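PDB 3OI8: magnesium and cobalt efflux protein CorC from Neisseria meningitidis serogroup B, which probably plays a role in the transport of magnesium and cobalt ions, this piece holding its N-terminal region and a pair of CBS domains that bind adenosine. Local coordinates for residues 60-65 / 103-108; 7-12 / 31-36. All coordinates share one frame; numbering follows the deposited sequence.

Interaction 1: residues 60-65 / 103-108; sequences ERITAY and FHLKSI
The shortest polar bond here, from Ser107 N to His104 O at 2.8 Å, curls the chain just beyond Phe103 and round Leu105, the two residues that meet Ile62 of helix 59-69. A second bond of the same three-residue span, Ile108 N to Leu105 O, continues this short, weakly bonded helix. Between the two segments the chemistry is wholly apolar and rests on one methyl group. In Ile62 the CG1 branch lies beside the backbone N, and its extended second torsion (165°) carries CD1 straight out toward the other segment. There CD1 meets the far end of the Phe103 ring, 3.7 Å from CZ and as near to CE2, the two side chains crossing at a slant. Phe103 reaches this far because its ring stands anti to the backbone N (chi1 179°). One face of the ring is taken up by its own chain: Leu105 N sits 3.9 Å above the plane, over the centre, where the chain folds back across the ring. The same isoleucine methyl lies 4.1 Å from Leu105 CD2, a looser touch, so that one terminal methyl serves two neighbours. Isoleucine suits the place, being slender at its tip and free of polar atoms, while the flat ring offers it a broad surface and also meets Tyr96 edge-to-face. Leu53 also packs on Ile62; Phe98 of the second subunit packs on Glu60 and Thr63. Strand 53-54, helix 59-69 and the parallel strand 73-77 form a beta-alpha-beta crossover, and the contact joins its helix to the short helix 105-108, which also packs on Leu88 of strand 84-89, in a tandem CBS pair.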
# COMPACT_ATOMS: atom_id res chain seq x y z
N GLU A 60 25.33 -3.61 10.12
CA GLU A 60 25.38 -2.24 10.65
C GLU A 60 25.21 -1.16 9.57
O GLU A 60 24.48 -0.18 9.76
CB GLU A 60 26.69 -2.01 11.41
CG GLU A 60 26.83 -2.77 12.72
CD GLU A 60 27.37 -4.19 12.55
OE1 GLU A 60 27.72 -4.57 11.41
OE2 GLU A 60 27.44 -4.92 13.57
N ARG A 61 25.89 -1.34 8.45
CA ARG A 61 25.80 -0.39 7.36
C ARG A 61 24.44 -0.49 6.63
O ARG A 61 23.81 0.51 6.33
CB ARG A 61 26.97 -0.62 6.40
CG ARG A 61 28.31 -0.18 6.98
CD ARG A 61 29.48 -0.64 6.13
NE ARG A 61 29.34 -0.19 4.74
CZ ARG A 61 29.84 0.95 4.28
NH1 ARG A 61 30.51 1.76 5.08
NH2 ARG A 61 29.67 1.27 3.00
N ILE A 62 24.00 -1.72 6.35
CA ILE A 62 22.66 -1.92 5.81
C ILE A 62 21.60 -1.24 6.68
O ILE A 62 20.80 -0.44 6.19
CB ILE A 62 22.33 -3.43 5.65
CG1 ILE A 62 23.08 -4.01 4.44
CG2 ILE A 62 20.82 -3.66 5.53
CD1 ILE A 62 23.12 -5.52 4.40
N THR A 63 21.60 -1.54 7.98
CA THR A 63 20.58 -1.01 8.87
C THR A 63 20.57 0.52 8.90
O THR A 63 19.50 1.14 8.85
CB THR A 63 20.70 -1.60 10.31
OG1 THR A 63 20.45 -3.01 10.27
CG2 THR A 63 19.69 -0.94 11.24
N ALA A 64 21.75 1.12 9.00
CA ALA A 64 21.85 2.58 9.02
C ALA A 64 21.32 3.21 7.73
O ALA A 64 20.67 4.24 7.75
CB ALA A 64 23.28 3.02 9.30
N TYR A 65 21.59 2.56 6.60
CA TYR A 65 21.15 3.07 5.31
C TYR A 65 19.63 2.96 5.19
O TYR A 65 18.97 3.90 4.75
CB TYR A 65 21.85 2.30 4.18
CG TYR A 65 21.55 2.81 2.78
CD1 TYR A 65 22.26 3.88 2.25
CD2 TYR A 65 20.58 2.19 1.99
CE1 TYR A 65 22.00 4.34 0.96
CE2 TYR A 65 20.31 2.64 0.71
CZ TYR A 65 21.03 3.72 0.20
OH TYR A 65 20.78 4.18 -1.07
N PHE A 103 23.77 -12.54 11.12
CA PHE A 103 23.23 -11.95 9.90
C PHE A 103 23.70 -12.68 8.65
O PHE A 103 24.91 -12.92 8.47
CB PHE A 103 23.57 -10.46 9.79
CG PHE A 103 23.05 -9.81 8.53
CD1 PHE A 103 21.69 -9.73 8.27
CD2 PHE A 103 23.93 -9.26 7.60
CE1 PHE A 103 21.21 -9.11 7.11
CE2 PHE A 103 23.45 -8.64 6.43
CZ PHE A 103 22.09 -8.57 6.20
N HIS A 104 22.75 -13.04 7.80
CA HIS A 104 23.05 -13.72 6.54
C HIS A 104 22.04 -13.20 5.54
O HIS A 104 20.89 -13.62 5.53
CB HIS A 104 22.95 -15.25 6.71
CG HIS A 104 23.33 -16.03 5.49
ND1 HIS A 104 24.01 -15.47 4.43
CD2 HIS A 104 23.14 -17.33 5.17
CE1 HIS A 104 24.21 -16.40 3.50
NE2 HIS A 104 23.69 -17.53 3.93
N LEU A 105 22.46 -12.24 4.72
CA LEU A 105 21.52 -11.53 3.88
C LEU A 105 20.73 -12.49 2.99
O LEU A 105 19.52 -12.33 2.83
CB LEU A 105 22.23 -10.46 3.04
CG LEU A 105 21.33 -9.57 2.17
CD1 LEU A 105 20.12 -9.08 2.98
CD2 LEU A 105 22.12 -8.38 1.60
N LYS A 106 21.41 -13.50 2.43
CA LYS A 106 20.73 -14.48 1.57
C LYS A 106 19.63 -15.27 2.30
O LYS A 106 18.72 -15.80 1.67
CB LYS A 106 21.73 -15.48 0.97
CG LYS A 106 22.83 -14.85 0.14
CD LYS A 106 22.41 -14.61 -1.30
CE LYS A 106 23.58 -14.04 -2.11
NZ LYS A 106 24.83 -14.85 -1.92
N SER A 107 19.73 -15.34 3.63
CA SER A 107 18.67 -16.01 4.41
C SER A 107 17.33 -15.27 4.40
O SER A 107 16.28 -15.87 4.68
CB SER A 107 19.10 -16.23 5.87
OG SER A 107 20.19 -17.15 5.92
N ILE A 108 17.35 -13.96 4.12
CA ILE A 108 16.11 -13.17 4.19
C ILE A 108 15.77 -12.47 2.87
O ILE A 108 14.74 -11.82 2.76
CB ILE A 108 16.13 -12.09 5.34
CG1 ILE A 108 17.28 -11.10 5.15
CG2 ILE A 108 16.17 -12.74 6.75
CD1 ILE A 108 17.32 -10.01 6.21

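Interaction 2: residues 7-12 / 31-36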
# COMPACT_ATOMS: atom_id res chain seq x y z
N ASP A 7 -15.87 10.59 -24.60
CA ASP A 7 -17.30 10.26 -24.62
C ASP A 7 -17.70 9.65 -23.28
O ASP A 7 -18.78 9.93 -22.76
CB ASP A 7 -17.64 9.33 -25.79
CG ASP A 7 -17.25 9.93 -27.14
OD1 ASP A 7 -17.77 11.01 -27.49
OD2 ASP A 7 -16.42 9.31 -27.85
N VAL A 8 -16.81 8.85 -22.71
CA VAL A 8 -17.06 8.23 -21.41
C VAL A 8 -17.11 9.30 -20.32
O VAL A 8 -18.02 9.31 -19.48
CB VAL A 8 -15.94 7.19 -21.06
CG1 VAL A 8 -16.12 6.69 -19.64
CG2 VAL A 8 -15.96 6.03 -22.05
N LEU A 9 -16.15 10.22 -20.35
CA LEU A 9 -16.14 11.37 -19.45
C LEU A 9 -17.45 12.17 -19.51
O LEU A 9 -18.05 12.47 -18.48
CB LEU A 9 -14.95 12.29 -19.74
CG LEU A 9 -13.67 12.03 -18.95
CD1 LEU A 9 -12.54 12.94 -19.40
CD2 LEU A 9 -13.94 12.20 -17.46
N ASN A 10 -17.89 12.51 -20.72
CA ASN A 10 -19.18 13.20 -20.88
C ASN A 10 -20.31 12.40 -20.26
O ASN A 10 -21.16 12.93 -19.53
CB ASN A 10 -19.51 13.44 -22.37
CG ASN A 10 -18.62 14.47 -23.01
OD1 ASN A 10 -17.85 15.15 -22.32
ND2 ASN A 10 -18.71 14.60 -24.33
N LEU A 11 -20.32 11.11 -20.56
CA LEU A 11 -21.31 10.18 -20.03
C LEU A 11 -21.34 10.24 -18.50
O LEU A 11 -22.39 10.36 -17.88
CB LEU A 11 -20.94 8.77 -20.48
CG LEU A 11 -21.82 7.61 -20.02
CD1 LEU A 11 -22.86 7.36 -21.10
CD2 LEU A 11 -20.97 6.36 -19.78
N LEU A 12 -20.16 10.18 -17.89
CA LEU A 12 -20.07 10.20 -16.43
C LEU A 12 -20.38 11.57 -15.82
O LEU A 12 -21.05 11.65 -14.79
CB LEU A 12 -18.70 9.71 -15.98
CG LEU A 12 -18.41 8.25 -16.37
CD1 LEU A 12 -16.94 7.94 -16.17
CD2 LEU A 12 -19.30 7.27 -15.62
N LYS A 31 -10.43 9.44 -12.15
CA LYS A 31 -9.06 9.05 -11.79
C LYS A 31 -8.75 7.65 -12.33
O LYS A 31 -7.68 7.42 -12.88
CB LYS A 31 -8.87 9.10 -10.27
CG LYS A 31 -7.42 9.05 -9.83
CD LYS A 31 -7.28 9.08 -8.31
CE LYS A 31 -5.81 9.09 -7.89
NZ LYS A 31 -5.04 7.95 -8.46
N VAL A 32 -9.71 6.73 -12.20
CA VAL A 32 -9.54 5.38 -12.73
C VAL A 32 -9.35 5.42 -14.23
O VAL A 32 -8.51 4.71 -14.79
CB VAL A 32 -10.75 4.50 -12.41
CG1 VAL A 32 -10.75 3.26 -13.31
CG2 VAL A 32 -10.74 4.10 -10.94
N LEU A 33 -10.13 6.27 -14.89
CA LEU A 33 -10.03 6.44 -16.32
C LEU A 33 -8.66 6.92 -16.76
O LEU A 33 -8.11 6.43 -17.74
CB LEU A 33 -11.08 7.43 -16.79
CG LEU A 33 -12.28 6.77 -17.46
CD1 LEU A 33 -13.29 7.83 -17.85
CD2 LEU A 33 -11.81 6.00 -18.67
N ASP A 34 -8.13 7.90 -16.03
CA ASP A 34 -6.82 8.47 -16.32
C ASP A 34 -5.72 7.44 -16.05
O ASP A 34 -4.74 7.35 -16.79
CB ASP A 34 -6.58 9.72 -15.48
CG ASP A 34 -7.36 10.92 -15.98
OD1 ASP A 34 -7.48 11.08 -17.21
OD2 ASP A 34 -7.83 11.72 -15.14
N PHE A 35 -5.92 6.68 -14.99
CA PHE A 35 -4.98 5.64 -14.57
C PHE A 35 -4.81 4.57 -15.65
O PHE A 35 -3.72 4.02 -15.83
CB PHE A 35 -5.50 5.03 -13.27
CG PHE A 35 -4.57 4.03 -12.63
CD1 PHE A 35 -3.57 4.45 -11.75
CD2 PHE A 35 -4.73 2.67 -12.85
CE1 PHE A 35 -2.73 3.53 -11.13
CE2 PHE A 35 -3.89 1.73 -12.24
CZ PHE A 35 -2.90 2.16 -11.37
N SER A 36 -5.89 4.32 -16.39
CA SER A 36 -5.93 3.25 -17.39
C SER A 36 -5.03 3.57 -18.58
O SER A 36 -4.74 2.69 -19.39
CB SER A 36 -7.36 3.05 -17.89
OG SER A 36 -7.72 4.07 -18.81
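Leu33 of helix 23-35 turns its CD1 methyl onto Val8, Leu9 and Leu12 of helix 5-17, apolar packing within an antiparallel helical hairpin. The two axes run at 171° to each other and come no closer than 11.5 Å over these segments, a gap that leucine bridges well, with valine enough where Leu33 reaches across. Leu33 does most of the reaching: its first torsion, -103°, is well off a staggered value, while the second is fully extended and carries CD1 outward. Val8 comes at a slant, its CG1 3.5 Å from that methyl. This compact beta-branched residue makes a tight fit without further reach. Leu12, one helical turn on, is longer and approaches tip to tip, CD1 against CD1 at 4.0 Å. Leu9 adds only a marginal touch through CG, its own first torsion also away from a staggered value. Val8, Leu11 and Val32 pack on Ala15, Leu11 and Leu29 of the second subunit, so the hairpin takes part in the dimer interface. Farther along the same chain, Ser36 OG donates to Leu33 O at 2.6 Å, tilted 26° from the carbonyl plane.

In the fold
Interactions 1 and 2 are both buried and apolar, each resting on a single methyl that meets several partners, yet they hold different elements on opposite sides of the chain's centre, about 26 Å apart at their nearest atoms. Interaction 2 joins two regular helices of the N-terminal region, with aliphatic groups only. Interaction 1 joins a helix of the first CBS domain to a short, weakly bonded helix and the residues leading into it, and brings in an aromatic ring. It is the nearer to the ligand, though adenosine is still about 11 Å from the Ile62 side chain. Both lie against the second subunit, which approaches interaction 1 through an aromatic residue and interaction 2 largely through aliphatic ones.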